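Local coordinates for protein SAM-dependent O-methyltransferase (Thermotoga maritima, PDB 1O54) that probably uses S-adenosyl-L-methionine to methylate N1 of adenosine 58 in tRNA, working as a homotetramer, at residues A17-S29 and S34-L46. Numbering follows the deposited sequence. Where two conformers were deposited one is given.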
loop_
_atom_site.group_PDB
_atom_site.type_symbol
_atom_site.label_atom_id
_atom_site.label_comp_id
_atom_site.label_asym_id
_atom_site.label_seq_id
_atom_site.Cartn_x
_atom_site.Cartn_y
_atom_site.Cartn_z
ATOM N N ALA A 17 34.726 -3.214 -22.193
ATOM C CA ALA A 17 34.588 -4.145 -21.081
ATOM C C ALA A 17 33.331 -5.031 -21.198
ATOM O O ALA A 17 33.236 -6.058 -20.529
ATOM C CB ALA A 17 34.584 -3.374 -19.777
ATOM N N ASP A 18 32.382 -4.642 -22.058
ATOM C CA ASP A 18 31.160 -5.434 -22.293
ATOM C C ASP A 18 31.292 -6.439 -23.445
ATOM O O ASP A 18 30.315 -7.078 -23.802
ATOM C CB ASP A 18 30.005 -4.522 -22.663
ATOM C CG ASP A 18 29.433 -3.749 -21.486
ATOM O OD1 ASP A 18 29.885 -3.941 -20.336
ATOM O OD2 ASP A 18 28.509 -2.934 -21.689
ATOM N N THR A 19 32.474 -6.555 -24.035
ATOM C CA THR A 19 32.720 -7.514 -25.122
ATOM C C THR A 19 32.394 -8.945 -24.681
ATOM O O THR A 19 32.806 -9.356 -23.597
ATOM C CB THR A 19 34.183 -7.413 -25.537
ATOM O OG1 THR A 19 34.430 -6.105 -26.070
ATOM C CG2 THR A 19 34.505 -8.384 -26.688
ATOM N N LEU A 20 31.639 -9.688 -25.491
ATOM C CA LEU A 20 31.205 -11.025 -25.085
ATOM C C LEU A 20 32.293 -12.034 -25.399
ATOM O O LEU A 20 32.808 -12.092 -26.522
ATOM C CB LEU A 20 29.919 -11.431 -25.799
ATOM C CG LEU A 20 28.777 -10.426 -25.628
ATOM C CD1 LEU A 20 27.675 -10.779 -26.569
ATOM C CD2 LEU A 20 28.298 -10.396 -24.198
ATOM N N LYS A 21 32.671 -12.808 -24.391
ATOM C CA LYS A 21 33.650 -13.865 -24.592
ATOM C C LYS A 21 33.279 -15.135 -23.833
ATOM O O LYS A 21 32.385 -15.120 -22.972
ATOM C CB LYS A 21 35.044 -13.379 -24.220
ATOM C CG LYS A 21 35.210 -12.963 -22.822
ATOM C CD LYS A 21 36.013 -11.672 -22.732
ATOM C CE LYS A 21 35.989 -11.125 -21.301
ATOM N NZ LYS A 21 34.704 -10.395 -20.941
ATOM N N PRO A 22 33.913 -16.239 -24.202
ATOM C CA PRO A 22 33.709 -17.498 -23.500
ATOM C C PRO A 22 33.754 -17.320 -21.991
ATOM O O PRO A 22 34.663 -16.694 -21.446
ATOM C CB PRO A 22 34.840 -18.369 -24.034
ATOM C CG PRO A 22 34.983 -17.913 -25.443
ATOM C CD PRO A 22 34.811 -16.413 -25.372
ATOM N N GLY A 23 32.716 -17.843 -21.341
ATOM C CA GLY A 23 32.612 -17.823 -19.898
ATOM C C GLY A 23 31.872 -16.624 -19.366
ATOM O O GLY A 23 31.579 -16.571 -18.179
ATOM N N ASP A 24 31.563 -15.645 -20.215
ATOM C CA ASP A 24 30.782 -14.490 -19.762
ATOM C C ASP A 24 29.325 -14.889 -19.525
ATOM O O ASP A 24 28.812 -15.772 -20.165
ATOM C CB ASP A 24 30.804 -13.361 -20.806
ATOM C CG ASP A 24 32.102 -12.549 -20.794
ATOM O OD1 ASP A 24 32.957 -12.730 -19.897
ATOM O OD2 ASP A 24 32.325 -11.673 -21.675
ATOM N N ARG A 25 28.667 -14.209 -18.602
ATOM C CA ARG A 25 27.219 -14.367 -18.434
ATOM C C ARG A 25 26.461 -13.410 -19.363
ATOM O O ARG A 25 26.832 -12.259 -19.514
ATOM C CB ARG A 25 26.845 -14.101 -16.977
ATOM C CG ARG A 25 27.704 -14.916 -16.013
ATOM C CD ARG A 25 27.028 -15.281 -14.716
ATOM N NE ARG A 25 25.756 -15.977 -14.947
ATOM C CZ ARG A 25 25.011 -16.488 -13.972
ATOM N NH1 ARG A 25 25.414 -16.407 -12.701
ATOM N NH2 ARG A 25 23.860 -17.081 -14.259
ATOM N N VAL A 26 25.431 -13.910 -20.019
ATOM C CA VAL A 26 24.576 -13.079 -20.850
ATOM C C VAL A 26 23.143 -13.318 -20.454
ATOM O O VAL A 26 22.786 -14.392 -19.932
ATOM C CB VAL A 26 24.696 -13.413 -22.363
ATOM C CG1 VAL A 26 26.047 -13.035 -22.861
ATOM C CG2 VAL A 26 24.419 -14.854 -22.607
ATOM N N LEU A 27 22.322 -12.347 -20.768
ATOM C CA LEU A 27 20.910 -12.442 -20.563
ATOM C C LEU A 27 20.244 -12.300 -21.915
ATOM O O LEU A 27 20.421 -11.277 -22.586
ATOM C CB LEU A 27 20.453 -11.322 -19.645
ATOM C CG LEU A 27 18.959 -11.222 -19.413
ATOM C CD1 LEU A 27 18.439 -12.458 -18.762
ATOM C CD2 LEU A 27 18.697 -10.033 -18.553
ATOM N N LEU A 28 19.510 -13.327 -22.338
ATOM C CA LEU A 28 18.793 -13.283 -23.602
ATOM C C LEU A 28 17.310 -12.983 -23.337
ATOM O O LEU A 28 16.646 -13.733 -22.608
ATOM C CB LEU A 28 18.939 -14.607 -24.349
ATOM C CG LEU A 28 20.389 -15.068 -24.502
ATOM C CD1 LEU A 28 20.485 -16.425 -25.176
ATOM C CD2 LEU A 28 21.212 -14.025 -25.274
ATOM N N SER A 29 16.799 -11.906 -23.927
ATOM C CA SER A 29 15.471 -11.401 -23.585
ATOM C C SER A 29 14.555 -11.424 -24.810
ATOM O O SER A 29 14.896 -10.866 -25.843
ATOM C CB SER A 29 15.616 -9.988 -23.036
ATOM O OG SER A 29 14.366 -9.465 -22.647
ATOM N N SER A 34 10.078 -13.710 -21.752
ATOM C CA SER A 34 10.926 -14.738 -21.140
ATOM C C SER A 34 12.367 -14.239 -21.194
ATOM O O SER A 34 12.734 -13.503 -22.119
ATOM C CB SER A 34 10.773 -16.079 -21.846
ATOM O OG SER A 34 10.741 -15.898 -23.232
ATOM N N GLU A 35 13.149 -14.571 -20.174
ATOM C CA GLU A 35 14.556 -14.204 -20.141
ATOM C C GLU A 35 15.407 -15.402 -19.713
ATOM O O GLU A 35 15.005 -16.182 -18.844
ATOM C CB GLU A 35 14.800 -13.033 -19.183
ATOM C CG GLU A 35 13.640 -12.057 -19.001
ATOM C CD GLU A 35 13.799 -10.747 -19.759
ATOM O OE1 GLU A 35 12.972 -10.470 -20.652
ATOM O OE2 GLU A 35 14.726 -9.974 -19.449
ATOM N N PHE A 36 16.564 -15.566 -20.331
ATOM C CA PHE A 36 17.422 -16.708 -20.042
ATOM C C PHE A 36 18.796 -16.211 -19.686
ATOM O O PHE A 36 19.420 -15.542 -20.514
ATOM C CB PHE A 36 17.507 -17.616 -21.259
ATOM C CG PHE A 36 16.183 -18.039 -21.776
ATOM C CD1 PHE A 36 15.506 -19.098 -21.186
ATOM C CD2 PHE A 36 15.617 -17.407 -22.852
ATOM C CE1 PHE A 36 14.272 -19.497 -21.662
ATOM C CE2 PHE A 36 14.385 -17.785 -23.328
ATOM C CZ PHE A 36 13.705 -18.839 -22.731
ATOM N N LEU A 37 19.241 -16.505 -18.463
ATOM C CA LEU A 37 20.563 -16.138 -17.991
ATOM C C LEU A 37 21.446 -17.349 -18.177
ATOM O O LEU A 37 21.176 -18.416 -17.594
ATOM C CB LEU A 37 20.524 -15.723 -16.507
ATOM C CG LEU A 37 21.164 -14.380 -16.155
ATOM C CD1 LEU A 37 20.823 -14.014 -14.733
ATOM C CD2 LEU A 37 22.663 -14.403 -16.323
ATOM N N VAL A 38 22.484 -17.203 -18.993
ATOM C CA VAL A 38 23.360 -18.327 -19.314
ATOM C C VAL A 38 24.830 -17.951 -19.370
ATOM O O VAL A 38 25.197 -16.796 -19.632
ATOM C CB VAL A 38 22.965 -18.954 -20.653
ATOM C CG1 VAL A 38 21.541 -19.426 -20.611
ATOM C CG2 VAL A 38 23.139 -17.966 -21.790
ATOM N N ASP A 39 25.661 -18.957 -19.126
ATOM C CA ASP A 39 27.103 -18.858 -19.309
ATOM C C ASP A 39 27.408 -19.113 -20.771
ATOM O O ASP A 39 27.011 -20.143 -21.325
ATOM C CB ASP A 39 27.832 -19.911 -18.476
ATOM C CG ASP A 39 27.383 -19.912 -17.046
ATOM O OD1 ASP A 39 27.480 -18.846 -16.402
ATOM O OD2 ASP A 39 26.903 -20.939 -16.501
ATOM N N LEU A 40 28.133 -18.194 -21.390
ATOM C CA LEU A 40 28.520 -18.348 -22.778
ATOM C C LEU A 40 29.649 -19.354 -22.899
ATOM O O LEU A 40 30.696 -19.205 -22.296
ATOM C CB LEU A 40 28.984 -17.019 -23.368
ATOM C CG LEU A 40 27.901 -16.037 -23.782
ATOM C CD1 LEU A 40 28.609 -14.845 -24.410
ATOM C CD2 LEU A 40 26.926 -16.683 -24.789
ATOM N N GLU A 41 29.424 -20.379 -23.688
ATOM C CA GLU A 41 30.460 -21.342 -23.974
ATOM C C GLU A 41 30.312 -21.768 -25.427
ATOM O O GLU A 41 29.196 -21.870 -25.946
ATOM C CB GLU A 41 30.374 -22.526 -23.004
ATOM C CG GLU A 41 30.496 -22.176 -21.511
ATOM C CD GLU A 41 31.865 -21.616 -21.074
ATOM O OE1 GLU A 41 32.851 -21.646 -21.860
ATOM O OE2 GLU A 41 31.960 -21.134 -19.912
ATOM N N LYS A 42 31.448 -21.980 -26.081
ATOM C CA LYS A 42 31.479 -22.372 -27.490
ATOM C C LYS A 42 30.743 -23.683 -27.675
ATOM O O LYS A 42 30.832 -24.554 -26.823
ATOM C CB LYS A 42 32.935 -22.456 -27.987
ATOM C CG LYS A 42 33.562 -21.067 -28.278
ATOM C CD LYS A 42 35.022 -20.913 -27.806
ATOM C CE LYS A 42 35.996 -21.601 -28.744
ATOM N NZ LYS A 42 37.429 -21.317 -28.407
ATOM N N ASP A 43 29.958 -23.777 -28.742
ATOM C CA ASP A 43 29.245 -25.007 -29.117
ATOM C C ASP A 43 28.131 -25.447 -28.167
ATOM O O ASP A 43 27.673 -26.589 -28.236
ATOM C CB ASP A 43 30.240 -26.161 -29.337
ATOM C CG ASP A 43 31.289 -25.828 -30.385
ATOM O OD1 ASP A 43 30.920 -25.268 -31.449
ATOM O OD2 ASP A 43 32.500 -26.115 -30.244
ATOM N N LYS A 44 27.677 -24.550 -27.299
ATOM C CA LYS A 44 26.513 -24.829 -26.467
ATOM C C LYS A 44 25.249 -24.366 -27.188
ATOM O O LYS A 44 25.246 -23.330 -27.861
ATOM C CB LYS A 44 26.621 -24.135 -25.109
ATOM N N LYS A 45 24.184 -25.148 -27.059
ATOM C CA LYS A 45 22.873 -24.721 -27.511
ATOM C C LYS A 45 21.906 -24.701 -26.332
ATOM O O LYS A 45 21.996 -25.533 -25.424
ATOM C CB LYS A 45 22.362 -25.618 -28.621
ATOM C CG LYS A 45 23.323 -25.713 -29.796
ATOM C CD LYS A 45 22.691 -26.409 -30.981
ATOM N N LEU A 46 21.018 -23.711 -26.340
ATOM C CA LEU A 46 19.904 -23.622 -25.411
ATOM C C LEU A 46 18.644 -24.059 -26.103
ATOM O O LEU A 46 18.318 -23.549 -27.176
ATOM C CB LEU A 46 19.675 -22.172 -24.985
ATOM C CG LEU A 46 20.597 -21.541 -23.976
ATOM C CD1 LEU A 46 19.999 -20.196 -23.568
ATOM C CD2 LEU A 46 20.759 -22.465 -22.772
#
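Leu20 opens the contact by laying CB against Leu40 CD1 (3.9 Å). The type II turn Lys21–Asp24 then brings Gly23 N to Leu40 O at 2.6 Å, and Asp24 O accepts from Leu40 N, pinning the turn to both backbone groups of one residue. From Arg25 the chain pairs with 35-39 as an antiparallel hairpin: axes at 161°, and reciprocal N to O bonds of at most 3.0 Å in Val26–Val38 and Leu28–Phe36. Arg25 and Asp39 run alongside each other, but NE to OD1 is a long 3.6 Å with the oxygen well out of the guanidinium plane, a purely electrostatic link. Leu37 CD2 packs against Arg25 NH2, while NH1 makes a salt bridge to Glu85. A leucine in place of Arg25 would probably leave Glu85 without its salt bridge and Asp39 without the nearby positive charge. Val26 wedges CG1 against Leu40 CD1 and CG2 against Val38 CG2, both at a tight 3.5 Å. Leu27 CD1 rests on Glu35 CB (3.7 Å); Leu28 CD1 meets Leu46 CD1 (4.1 Å). Tentatively, since Glu35 has a second conformer, Ser29 OG donates to Glu35 OE1 (2.6 Å) and OE2 meets Arg233 of the second subunit. Apolar packing around Val26 thus backs a face alternating leucines with charged and polar groups, whose Ser29–Glu35 end reaches that subunit.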